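Local structure of L-ribulose 3-epimerase (3VYL) at the interface of chains A and B and the interface of chains A and C. The protein catalyses the epimerisation of ketoses at C3, interconverting L-ribulose and L-xylulose on a manganese-binding TIM barrel, and accepts other ketoses less efficiently. Numbering follows the deposited sequence. Chains: chain A/B/C, L-ribulose 3-epimerase.

Contact 1: the interface of chains A and B. Residues chain A 211, 214-217, 272; chain B 283, 286-287, 290.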
loop_
_atom_site.group_PDB
_atom_site.type_symbol
_atom_site.label_atom_id
_atom_site.label_comp_id
_atom_site.label_asym_id
_atom_site.label_seq_id
_atom_site.Cartn_x
_atom_site.Cartn_y
_atom_site.Cartn_z
ATOM N N HIS A 211 9.907 -12.936 -0.894
ATOM C CA HIS A 211 10.457 -14.160 -1.489
ATOM C C HIS A 211 11.917 -14.367 -1.189
ATOM O O HIS A 211 12.522 -15.295 -1.719
ATOM C CB HIS A 211 10.240 -14.182 -2.990
ATOM C CG HIS A 211 10.532 -12.872 -3.665
ATOM N ND1 HIS A 211 11.694 -12.214 -3.496
ATOM C CD2 HIS A 211 9.770 -12.106 -4.542
ATOM C CE1 HIS A 211 11.677 -11.084 -4.222
ATOM N NE2 HIS A 211 10.495 -11.016 -4.860
ATOM N N PHE A 214 15.840 -9.815 -4.019
ATOM C CA PHE A 214 16.098 -8.380 -3.964
ATOM C C PHE A 214 15.004 -7.667 -3.161
ATOM O O PHE A 214 13.801 -7.953 -3.307
ATOM C CB PHE A 214 16.109 -7.768 -5.367
ATOM C CG PHE A 214 17.439 -7.816 -6.074
ATOM C CD1 PHE A 214 17.777 -8.891 -6.897
ATOM C CD2 PHE A 214 18.325 -6.752 -5.987
ATOM C CE1 PHE A 214 18.990 -8.913 -7.586
ATOM C CE2 PHE A 214 19.540 -6.769 -6.675
ATOM C CZ PHE A 214 19.872 -7.846 -7.476
ATOM N N LEU A 215 15.433 -6.726 -2.325
ATOM C CA LEU A 215 14.540 -5.813 -1.628
ATOM C C LEU A 215 13.735 -4.966 -2.602
ATOM O O LEU A 215 14.269 -4.491 -3.593
ATOM C CB LEU A 215 15.361 -4.926 -0.710
ATOM C CG LEU A 215 15.568 -5.352 0.753
ATOM C CD1 LEU A 215 15.407 -6.847 1.026
ATOM C CD2 LEU A 215 16.906 -4.815 1.246
ATOM N N GLY A 216 12.434 -4.820 -2.323
ATOM C CA GLY A 216 11.510 -4.006 -3.133
ATOM C C GLY A 216 10.995 -4.757 -4.331
ATOM O O GLY A 216 10.277 -4.234 -5.164
ATOM N N THR A 217 11.354 -6.015 -4.405
ATOM C CA THR A 217 11.091 -6.827 -5.578
ATOM C C THR A 217 9.961 -7.835 -5.262
ATOM O O THR A 217 9.619 -8.706 -6.062
ATOM C CB THR A 217 12.448 -7.434 -6.018
ATOM O OG1 THR A 217 12.857 -6.810 -7.235
ATOM C CG2 THR A 217 12.406 -8.889 -6.203
ATOM N N HIS A 272 22.635 -2.793 -3.674
ATOM C CA HIS A 272 21.223 -2.403 -3.789
ATOM C C HIS A 272 20.525 -2.441 -2.455
ATOM O O HIS A 272 19.788 -1.519 -2.096
ATOM C CB HIS A 272 20.500 -3.303 -4.773
ATOM C CG HIS A 272 19.023 -3.033 -4.873
ATOM N ND1 HIS A 272 18.125 -3.574 -4.019
ATOM C CD2 HIS A 272 18.294 -2.261 -5.770
ATOM C CE1 HIS A 272 16.893 -3.171 -4.363
ATOM N NE2 HIS A 272 16.999 -2.371 -5.434
ATOM N N THR B 283 14.460 -0.736 -9.144
ATOM C CA THR B 283 13.706 -1.728 -8.395
ATOM C C THR B 283 12.498 -2.254 -9.171
ATOM O O THR B 283 12.276 -3.475 -9.229
ATOM C CB THR B 283 13.283 -1.182 -7.025
ATOM O OG1 THR B 283 14.449 -1.026 -6.211
ATOM C CG2 THR B 283 12.329 -2.131 -6.321
ATOM N N ARG B 286 13.787 -4.614 -12.070
ATOM C CA ARG B 286 14.169 -5.941 -11.591
ATOM C C ARG B 286 12.922 -6.787 -11.292
ATOM O O ARG B 286 12.886 -7.986 -11.586
ATOM C CB ARG B 286 15.057 -5.849 -10.343
ATOM C CG ARG B 286 16.422 -5.194 -10.556
ATOM C CD ARG B 286 17.261 -5.291 -9.288
ATOM N NE ARG B 286 18.598 -4.696 -9.427
ATOM C CZ ARG B 286 19.636 -5.296 -10.017
ATOM N NH1 ARG B 286 19.496 -6.504 -10.549
ATOM N NH2 ARG B 286 20.805 -4.676 -10.097
ATOM N N LYS B 287 11.907 -6.132 -10.726
ATOM C CA LYS B 287 10.641 -6.740 -10.336
ATOM C C LYS B 287 9.851 -7.219 -11.542
ATOM O O LYS B 287 9.245 -8.281 -11.494
ATOM C CB LYS B 287 9.822 -5.724 -9.538
ATOM C CG LYS B 287 8.438 -6.161 -9.080
ATOM C CD LYS B 287 8.119 -5.412 -7.804
ATOM C CE LYS B 287 6.710 -4.867 -7.763
ATOM N NZ LYS B 287 6.611 -3.735 -6.795
ATOM N N LEU B 290 11.642 -10.308 -12.863
ATOM C CA LEU B 290 11.420 -11.426 -11.966
ATOM C C LEU B 290 10.046 -12.068 -12.177
ATOM O O LEU B 290 9.945 -13.293 -12.196
ATOM C CB LEU B 290 11.636 -11.014 -10.510
ATOM C CG LEU B 290 11.409 -12.136 -9.485
ATOM C CD1 LEU B 290 12.289 -13.354 -9.752
ATOM C CD2 LEU B 290 11.586 -11.639 -8.064
HETATM O O HOH W 1 8.600 -2.291 -4.979
#
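B:Arg286 leaves helix 266-292 of chain B with CG anti to its carbonyl carbon (chi1 -65°) and runs extended from CG to NE, while A:Phe214 sets its own CG beside the backbone N. These torsions bring the two side chains obliquely across each other with guanidinium and ring 11° from parallel. B:Arg286 CD caps the ring face of A:Phe214 in a CH-pi contact, and NH1 continues over the rim, 3.4 Å from CZ of the phenyl ring. The edge of the same ring meets A:His272 CG, and A:Phe214 CD2 lies over one face of the imidazole, which would limit the tilt of the imidazole.

A:His272, its CG anti to the backbone N (chi1 176°), directs NE2 across the interface to the hydroxyl OG1 of B:Thr283. This hydrogen bond, 3.0 Å from NE2 to OG1, lies in the imidazole plane and is nearly straight, but its direction is not settled. The methyl of B:Thr283 turns instead to the backbone of A:Gly216, whose carbonyl O is joined to the side-chain amine NZ of B:Lys287 through a water.

At the other end of this loop patch, which packs on the partner helix, B:Leu290 CD2 touches the methyl CG2 of A:Thr217 at 3.4 Å and meets the A:His211 ring tip to tip. The imidazole is held by its NE2, which donates to A:Thr217 O at 2.7 Å from above the carbonyl plane.

Contact 2: the interface of chains A and C. Residues chain A 189-190, 193-194, 197; chain C 196, 227, 287, 290-291.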
loop_
_atom_site.group_PDB
_atom_site.type_symbol
_atom_site.label_atom_id
_atom_site.label_comp_id
_atom_site.label_asym_id
_atom_site.label_seq_id
_atom_site.Cartn_x
_atom_site.Cartn_y
_atom_site.Cartn_z
ATOM N N ALA A 189 -0.208 -9.876 11.917
ATOM C CA ALA A 189 -1.462 -9.286 11.460
ATOM C C ALA A 189 -1.109 -8.054 10.661
ATOM O O ALA A 189 -1.727 -7.764 9.638
ATOM C CB ALA A 189 -2.343 -8.909 12.648
ATOM N N ASP A 190 -0.111 -7.329 11.153
ATOM C CA ASP A 190 0.403 -6.166 10.473
ATOM C C ASP A 190 1.844 -6.001 10.906
ATOM O O ASP A 190 2.133 -5.932 12.106
ATOM C CB ASP A 190 -0.417 -4.930 10.826
ATOM C CG ASP A 190 -0.042 -3.725 9.987
ATOM O OD1 ASP A 190 -0.596 -3.559 8.870
ATOM O OD2 ASP A 190 0.810 -2.940 10.450
ATOM N N LEU A 193 2.338 -2.822 12.959
ATOM C CA LEU A 193 1.660 -2.978 14.235
ATOM C C LEU A 193 2.453 -3.862 15.172
ATOM O O LEU A 193 2.607 -3.533 16.347
ATOM C CB LEU A 193 0.250 -3.521 14.050
ATOM C CG LEU A 193 -0.858 -2.475 14.123
ATOM C CD1 LEU A 193 -0.393 -1.107 13.655
ATOM C CD2 LEU A 193 -2.094 -2.929 13.356
ATOM N N ALA A 194 2.976 -4.965 14.641
ATOM C CA ALA A 194 3.739 -5.918 15.433
ATOM C C ALA A 194 5.055 -5.314 15.936
ATOM O O ALA A 194 5.435 -5.522 17.101
ATOM C CB ALA A 194 3.980 -7.188 14.643
ATOM N N HIS A 197 4.094 -2.991 18.732
ATOM C CA HIS A 197 3.715 -3.773 19.889
ATOM C C HIS A 197 4.906 -4.282 20.653
ATOM O O HIS A 197 4.807 -4.544 21.843
ATOM C CB HIS A 197 2.833 -4.923 19.434
ATOM C CG HIS A 197 2.215 -5.701 20.560
ATOM N ND1 HIS A 197 1.342 -5.151 21.424
ATOM C CD2 HIS A 197 2.357 -7.038 20.934
ATOM C CE1 HIS A 197 0.950 -6.083 22.320
ATOM N NE2 HIS A 197 1.576 -7.238 22.020
ATOM N N ARG C 196 -2.369 9.516 14.521
ATOM C CA ARG C 196 -1.774 9.135 15.795
ATOM C C ARG C 196 -1.218 10.345 16.540
ATOM O O ARG C 196 -1.242 10.385 17.764
ATOM C CB ARG C 196 -0.652 8.115 15.597
ATOM C CG ARG C 196 -1.071 6.761 15.057
ATOM C CD ARG C 196 0.194 5.987 14.711
ATOM N NE ARG C 196 -0.089 4.610 14.326
ATOM C CZ ARG C 196 -0.274 3.608 15.182
ATOM N NH1 ARG C 196 -0.210 3.816 16.484
ATOM N NH2 ARG C 196 -0.531 2.393 14.724
ATOM N N ASP C 227 -6.955 1.585 10.810
ATOM C CA ASP C 227 -5.955 1.034 11.728
ATOM C C ASP C 227 -5.522 2.045 12.780
ATOM O O ASP C 227 -5.494 1.737 13.983
ATOM C CB ASP C 227 -4.721 0.552 10.958
ATOM C CG ASP C 227 -4.916 -0.824 10.338
ATOM O OD1 ASP C 227 -5.641 -1.661 10.924
ATOM O OD2 ASP C 227 -4.328 -1.081 9.264
ATOM N N LYS C 287 -8.083 -7.165 13.480
ATOM C CA LYS C 287 -6.648 -7.120 13.204
ATOM C C LYS C 287 -5.839 -6.662 14.413
ATOM O O LYS C 287 -4.835 -7.283 14.757
ATOM C CB LYS C 287 -6.406 -6.172 12.039
ATOM C CG LYS C 287 -5.021 -6.207 11.428
ATOM C CD LYS C 287 -4.716 -4.851 10.834
ATOM C CE LYS C 287 -4.309 -4.973 9.383
ATOM N NZ LYS C 287 -4.395 -3.648 8.694
ATOM N N LEU C 290 -5.893 -9.300 16.979
ATOM C CA LEU C 290 -4.952 -10.345 16.573
ATOM C C LEU C 290 -3.483 -10.022 16.907
ATOM O O LEU C 290 -2.727 -10.918 17.298
ATOM C CB LEU C 290 -5.097 -10.639 15.079
ATOM C CG LEU C 290 -4.245 -11.782 14.526
ATOM C CD1 LEU C 290 -4.736 -13.119 15.064
ATOM C CD2 LEU C 290 -4.240 -11.779 13.004
ATOM N N VAL C 291 -3.095 -8.751 16.754
ATOM C CA VAL C 291 -1.721 -8.316 16.976
ATOM C C VAL C 291 -1.202 -8.681 18.370
ATOM O O VAL C 291 -0.022 -9.017 18.535
ATOM C CB VAL C 291 -1.553 -6.794 16.754
ATOM C CG1 VAL C 291 -0.210 -6.317 17.283
ATOM C CG2 VAL C 291 -1.681 -6.433 15.285
#
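C:Val291, near the end of helix 266-292 of chain C, packs its two methyls against the segment of chain A that leads into and forms helix 191-197. Its CG2 reaches the methyl CB of A:Ala189 and, also at 3.7 Å, CB of A:Leu193. The other branch, CG1, faces A:His197, lying 4.0 Å from its CB, as the two side chains slide past each other in opposite directions. C:Leu290 adds to the apolar patch from the side of A:Ala189: its CD2 approaches the alanine CB to 3.5 Å.

A:Leu193 crosses C:Val291 at about a right angle and spreads its two methyls to different neighbours. CD2 turns toward C:Val291 CG2 and the aliphatic CD of C:Lys287, whereas CD1 meets the guanidinium NH2 of C:Arg196, whose chain reaches over extended from CG to NE.

Charge lines the border of this patch. C:Lys287 starts with CG anti to the backbone N (chi1 -168°), passes A:Ala189 with its methylenes, and bends at chi3 (-126°) to bring NZ within range of two carboxylates, which it meets from directions nearly at right angles. Across the interface NZ stands 3.8 Å from A:Asp190 OD1, a salt bridge too long for a hydrogen bond. Its firmer partner is in its own chain, C:Asp227 on helix 222-231. A charged lysine may ease the repulsion between the two acids, whose A:Asp190 OD1 and C:Asp227 OD2 come close to each other.

Further out, A:Asp190 is fixed by its own helix, and C:Asp227 in turn positions the lysine. A:Asp190 precedes helix 191-197 and caps its first turn, OD2 accepting the backbone N of A:Leu193 at 2.9 Å through its anti lone pair, which leaves OD1 turned toward the lysine. C:Asp227 OD2 instead uses its syn lone pair to take the hydrogen bond from C:Lys287 NZ, at 2.6 Å.

The C-alpha centres of contact 1 and contact 2 lie about 26 Å apart on chain A, and each receives the long helix 266-292 of a different neighbour. The same two positions serve in both, as B:Lys287 and B:Leu290 in contact 1 and C:Lys287 and C:Leu290 in contact 2, against unrelated surfaces: a loop with a helix histidine in one, helix 191-197 and the residues just before it in the other. Since both interfaces are two-fold symmetric, their combination can build the four-subunit deposited assembly, with overlapping stretches of the same helix used twice, though the crystal need not reflect the state in solution.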